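Local coordinates for protein amidase (Bacillus anthracis, PDB 5EWQ) that probably hydrolyses amide bonds as an amidase of the amidase signature family, related to the A subunit of glutamyl-tRNA(Gln) amidotransferase, at residues A[255-259]-A[366-371]; A[134-138]-A[183-187]. All blocks are in the same frame, centred on the assembly; numbering follows the deposited sequence.

Contact 1 of 2, residues A[255-259]-A[366-371]; sequences PLAET and EFKHNV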
loop_
_atom_site.group_PDB
_atom_site.type_symbol
_atom_site.label_atom_id
_atom_site.label_comp_id
_atom_site.label_asym_id
_atom_site.label_seq_id
_atom_site.Cartn_x
_atom_site.Cartn_y
_atom_site.Cartn_z
ATOM N N PRO A 255 -11.786 -8.295 2.645
ATOM C CA PRO A 255 -12.335 -6.961 2.905
ATOM C C PRO A 255 -12.235 -6.516 4.359
ATOM O O PRO A 255 -11.838 -7.283 5.237
ATOM C CB PRO A 255 -13.801 -7.112 2.498
ATOM C CG PRO A 255 -14.108 -8.539 2.793
ATOM C CD PRO A 255 -12.849 -9.302 2.473
ATOM N N LEU A 256 -12.594 -5.258 4.589
ATOM C CA LEU A 256 -12.732 -4.700 5.927
ATOM C C LEU A 256 -14.032 -3.907 5.966
ATOM O O LEU A 256 -14.877 -4.109 6.836
ATOM C CB LEU A 256 -11.536 -3.813 6.279
ATOM C CG LEU A 256 -11.669 -2.900 7.501
ATOM C CD1 LEU A 256 -12.017 -3.703 8.739
ATOM C CD2 LEU A 256 -10.389 -2.110 7.722
ATOM N N ALA A 257 -14.175 -3.006 5.001
ATOM C CA ALA A 257 -15.411 -2.265 4.792
ATOM C C ALA A 257 -15.501 -1.859 3.327
ATOM O O ALA A 257 -14.872 -0.888 2.904
ATOM C CB ALA A 257 -15.471 -1.046 5.693
ATOM N N GLU A 258 -16.288 -2.607 2.557
ATOM C CA GLU A 258 -16.365 -2.432 1.107
ATOM C C GLU A 258 -16.818 -1.032 0.697
ATOM O O GLU A 258 -16.680 -0.642 -0.463
ATOM C CB GLU A 258 -17.299 -3.483 0.503
ATOM C CG GLU A 258 -16.811 -4.910 0.690
ATOM C CD GLU A 258 -17.765 -5.936 0.114
ATOM O OE1 GLU A 258 -17.467 -7.146 0.214
ATOM O OE2 GLU A 258 -18.814 -5.537 -0.436
ATOM N N THR A 259 -17.359 -0.282 1.652
ATOM C CA THR A 259 -17.701 1.115 1.430
ATOM C C THR A 259 -16.440 1.934 1.160
ATOM O O THR A 259 -16.434 2.823 0.307
ATOM C CB THR A 259 -18.447 1.713 2.641
ATOM O OG1 THR A 259 -19.654 0.976 2.875
ATOM C CG2 THR A 259 -18.792 3.174 2.396
ATOM N N GLU A 366 -20.194 -3.195 8.979
ATOM C CA GLU A 366 -19.891 -3.773 7.675
ATOM C C GLU A 366 -18.824 -4.865 7.721
ATOM O O GLU A 366 -18.797 -5.741 6.856
ATOM C CB GLU A 366 -19.460 -2.670 6.706
ATOM C CG GLU A 366 -19.781 -2.961 5.252
ATOM C CD GLU A 366 -19.425 -1.810 4.335
ATOM O OE1 GLU A 366 -18.799 -0.840 4.812
ATOM O OE2 GLU A 366 -19.774 -1.872 3.137
ATOM N N PHE A 367 -17.950 -4.815 8.722
ATOM C CA PHE A 367 -16.864 -5.787 8.831
ATOM C C PHE A 367 -17.390 -7.209 8.982
ATOM O O PHE A 367 -16.954 -8.117 8.276
ATOM C CB PHE A 367 -15.947 -5.450 10.009
ATOM C CG PHE A 367 -14.885 -6.483 10.262
ATOM C CD1 PHE A 367 -13.797 -6.599 9.414
ATOM C CD2 PHE A 367 -14.976 -7.341 11.345
ATOM C CE1 PHE A 367 -12.818 -7.548 9.641
ATOM C CE2 PHE A 367 -14.001 -8.293 11.577
ATOM C CZ PHE A 367 -12.920 -8.396 10.724
ATOM N N LYS A 368 -18.328 -7.393 9.905
ATOM C CA LYS A 368 -18.925 -8.700 10.149
ATOM C C LYS A 368 -19.588 -9.254 8.894
ATOM O O LYS A 368 -19.445 -10.432 8.573
ATOM C CB LYS A 368 -19.945 -8.616 11.286
ATOM C CG LYS A 368 -20.712 -9.906 11.530
ATOM C CD LYS A 368 -21.775 -9.725 12.602
ATOM C CE LYS A 368 -22.543 -11.014 12.840
ATOM N NZ LYS A 368 -23.581 -10.859 13.896
ATOM N N HIS A 369 -20.301 -8.391 8.179
ATOM C CA HIS A 369 -21.048 -8.808 6.999
ATOM C C HIS A 369 -20.140 -9.083 5.802
ATOM O O HIS A 369 -20.334 -10.067 5.088
ATOM C CB HIS A 369 -22.092 -7.752 6.637
ATOM C CG HIS A 369 -23.179 -7.609 7.655
ATOM N ND1 HIS A 369 -22.948 -7.146 8.933
ATOM C CD2 HIS A 369 -24.505 -7.878 7.588
ATOM C CE1 HIS A 369 -24.083 -7.131 9.606
ATOM N NE2 HIS A 369 -25.044 -7.571 8.813
ATOM N N ASN A 370 -19.155 -8.219 5.582
ATOM C CA ASN A 370 -18.215 -8.405 4.480
ATOM C C ASN A 370 -17.389 -9.677 4.641
ATOM O O ASN A 370 -17.180 -10.416 3.680
ATOM C CB ASN A 370 -17.281 -7.201 4.353
ATOM C CG ASN A 370 -17.990 -5.962 3.846
ATOM O OD1 ASN A 370 -17.539 -4.840 4.077
ATOM N ND2 ASN A 370 -19.105 -6.158 3.153
ATOM N N VAL A 371 -16.924 -9.924 5.861
ATOM C CA VAL A 371 -16.103 -11.094 6.150
ATOM C C VAL A 371 -16.895 -12.390 5.995
ATOM O O VAL A 371 -16.434 -13.335 5.351
ATOM C CB VAL A 371 -15.510 -11.016 7.573
ATOM C CG1 VAL A 371 -15.002 -12.376 8.021
ATOM C CG2 VAL A 371 -14.395 -9.984 7.623
#
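The carboxylate of Glu258 lies stacked on the side-chain amide of Asn370, their planes 6° apart, with Glu258 CD 3.3 Å from Asn370 ND2. A second flat group, the Phe367 ring, has Leu256 O in plane at its edge and Val371 CG2 over one face, while Leu256 CD1 approaches CD1 of the ring obliquely at 3.5 Å. This is loop-on-helix packing in the amidase signature fold: the connection between strands 239-242 and 263-267 of the central sheet lies along helix 360-377. Trp171, edge-to-face, and Tyr174 meet the Phe367 ring from outside the two segments.

Asn370 also accepts a bond from the loop backbone, Glu258 N to OD1 at 3.0 Å. The donor stands 39° above the carbonyl plane, on the same face as the stacked carboxylate, and not on a lone pair. At the start of 255-259, Pro255 CG rests 3.8 Å from Asn370 CB. Glu366 is turned so that CG lies roughly opposite the backbone N, and its extended chain reaches past Ala257 to Thr259, whose backbone N gives OE2 only a weak bond. The firmer link is Thr259 OG1 to Glu366 OE1, 2.8 Å, on the syn side of the carboxylate and 23° out of its plane.

Contact 2 of 2, residues A[134-138]-A[183-187]; sequences SAGTY and YSGKK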
loop_
_atom_site.group_PDB
_atom_site.type_symbol
_atom_site.label_atom_id
_atom_site.label_comp_id
_atom_site.label_asym_id
_atom_site.label_seq_id
_atom_site.Cartn_x
_atom_site.Cartn_y
_atom_site.Cartn_z
ATOM N N SER A 134 -4.136 -14.376 4.082
ATOM C CA SER A 134 -4.468 -14.487 5.495
ATOM C C SER A 134 -4.891 -13.175 6.140
ATOM O O SER A 134 -5.418 -13.175 7.252
ATOM C CB SER A 134 -3.272 -15.059 6.256
ATOM O OG SER A 134 -2.744 -16.191 5.588
ATOM N N ALA A 135 -4.647 -12.067 5.445
ATOM C CA ALA A 135 -4.883 -10.729 5.988
ATOM C C ALA A 135 -4.136 -10.527 7.307
ATOM O O ALA A 135 -4.572 -9.759 8.166
ATOM C CB ALA A 135 -6.375 -10.480 6.175
ATOM N N GLY A 136 -3.012 -11.222 7.457
ATOM C CA GLY A 136 -2.181 -11.105 8.642
ATOM C C GLY A 136 -2.646 -11.930 9.828
ATOM O O GLY A 136 -2.114 -11.790 10.930
ATOM N N THR A 137 -3.630 -12.797 9.614
ATOM C CA THR A 137 -4.193 -13.583 10.710
ATOM C C THR A 137 -3.526 -14.948 10.853
ATOM O O THR A 137 -2.981 -15.492 9.893
ATOM C CB THR A 137 -5.708 -13.792 10.532
ATOM O OG1 THR A 137 -5.949 -14.681 9.435
ATOM C CG2 THR A 137 -6.393 -12.467 10.267
ATOM N N TYR A 138 -3.583 -15.496 12.062
ATOM C CA TYR A 138 -3.036 -16.818 12.339
ATOM C C TYR A 138 -3.983 -17.913 11.847
ATOM O O TYR A 138 -3.548 -18.992 11.448
ATOM C CB TYR A 138 -2.770 -16.983 13.841
ATOM C CG TYR A 138 -2.120 -18.296 14.219
ATOM C CD1 TYR A 138 -0.737 -18.416 14.285
ATOM C CD2 TYR A 138 -2.888 -19.415 14.520
ATOM C CE1 TYR A 138 -0.138 -19.613 14.632
ATOM C CE2 TYR A 138 -2.297 -20.617 14.865
ATOM C CZ TYR A 138 -0.922 -20.709 14.921
ATOM O OH TYR A 138 -0.330 -21.903 15.268
ATOM N N TYR A 183 1.900 -4.989 13.175
ATOM C CA TYR A 183 1.874 -6.293 13.826
ATOM C C TYR A 183 0.805 -7.206 13.231
ATOM O O TYR A 183 -0.302 -6.767 12.920
ATOM C CB TYR A 183 1.646 -6.149 15.333
ATOM C CG TYR A 183 1.524 -7.479 16.042
ATOM C CD1 TYR A 183 2.656 -8.198 16.409
ATOM C CD2 TYR A 183 0.279 -8.024 16.335
ATOM C CE1 TYR A 183 2.550 -9.420 17.052
ATOM C CE2 TYR A 183 0.165 -9.245 16.976
ATOM C CZ TYR A 183 1.304 -9.937 17.333
ATOM O OH TYR A 183 1.194 -11.152 17.973
ATOM N N SER A 184 1.151 -8.480 13.084
ATOM C CA SER A 184 0.206 -9.491 12.628
ATOM C C SER A 184 0.466 -10.800 13.361
ATOM O O SER A 184 1.617 -11.156 13.614
ATOM C CB SER A 184 0.315 -9.704 11.119
ATOM O OG SER A 184 1.498 -10.409 10.791
ATOM N N GLY A 185 -0.602 -11.515 13.697
ATOM C CA GLY A 185 -0.475 -12.787 14.385
ATOM C C GLY A 185 0.113 -13.867 13.498
ATOM O O GLY A 185 0.513 -14.927 13.976
ATOM N N LYS A 186 0.170 -13.591 12.200
ATOM C CA LYS A 186 0.672 -14.551 11.224
ATOM C C LYS A 186 2.196 -14.561 11.148
ATOM O O LYS A 186 2.821 -15.619 11.217
ATOM C CB LYS A 186 0.089 -14.250 9.844
ATOM C CG LYS A 186 0.591 -15.163 8.741
ATOM C CD LYS A 186 0.094 -14.699 7.385
ATOM C CE LYS A 186 0.542 -15.634 6.276
ATOM N NZ LYS A 186 0.072 -15.168 4.942
ATOM N N LYS A 187 2.789 -13.380 11.004
ATOM C CA LYS A 187 4.230 -13.278 10.803
ATOM C C LYS A 187 4.935 -12.575 11.961
ATOM O O LYS A 187 6.068 -12.916 12.305
ATOM C CB LYS A 187 4.530 -12.545 9.494
ATOM C CG LYS A 187 5.964 -12.698 9.025
ATOM C CD LYS A 187 6.306 -14.161 8.792
ATOM C CE LYS A 187 7.774 -14.339 8.445
ATOM N NZ LYS A 187 8.663 -13.933 9.569
#
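Lys186 lays its aliphatic chain across Ser134, with CD 3.6 Å from Ser134 CB. The lysine is fully extended, from chi1 (178°) through every later torsion, and so reaches the turn and brings NZ to 3.1 Å from Ser134 OG, to which it donates a hydrogen bond. The ammonium also makes a salt bridge to Asp123 OD1, while OD2 of the same carboxylate accepts from Gly136 N, so that Asp123 ties the lysine to the turn. Ser134 OG in turn binds Leu140 O. Serine and aspartate together therefore hold this buried amine, and the nearby carboxylate probably favours its charged form.

Ser134 to Thr137 form a type I' beta turn. Its central residues, Ala135 and Gly136, both have positive phi, and Thr137 N closes it on Ser134 O at 3.0 Å. A second donor reaches the same carbonyl oxygen: Thr137 OG1, at 2.7 Å, lies in the carbonyl plane on a lone pair.

The turn presents Gly136 O to the other segment, where Lys186 N meets it at 3.2 Å. The N-H...O angle of 137° shows a bent bond, and the donor also stands 52° out of the carbonyl plane, not on a lone pair. Ser184 CB lies 3.2 Å from Gly136 O, while Ser184 OG accepts from Lys187 N at 3.2 Å, an ST motif, and bonds to Asn167. At the far end, the Tyr138 ring brings its edge to Gly185 O, 3.7 Å from CD1.

The contact thus joins the loop that follows strand 118-122 to the short hairpin of strands 183-184 and 188-189. Thr137 touches helix 170-173, Tyr138 leans on helix 397-400, and Lys186 packs against strand 88-91, at one edge of the central sheet.

In the fold
Both contacts are largely buried, and each sets an irregular loop leaving the central sheet against another element: a long helix in contact 1, a short hairpin strand and its turn in contact 2. Their centres are 18 Å apart and their nearest atoms about 6 Å, without touching. Trp171 links their surroundings, meeting the Phe367 ring beside contact 1 and bonding to the backbone of Ala135 in contact 2. The chemistry differs. In contact 1 an amide takes a loop N-H and a carboxylate takes a hydroxyl, beside an aromatic cluster, and Glu258 is exposed; contact 2 rests on one turn carbonyl and a buried lysine paired with Asp123, and none of its touching residues is fully exposed.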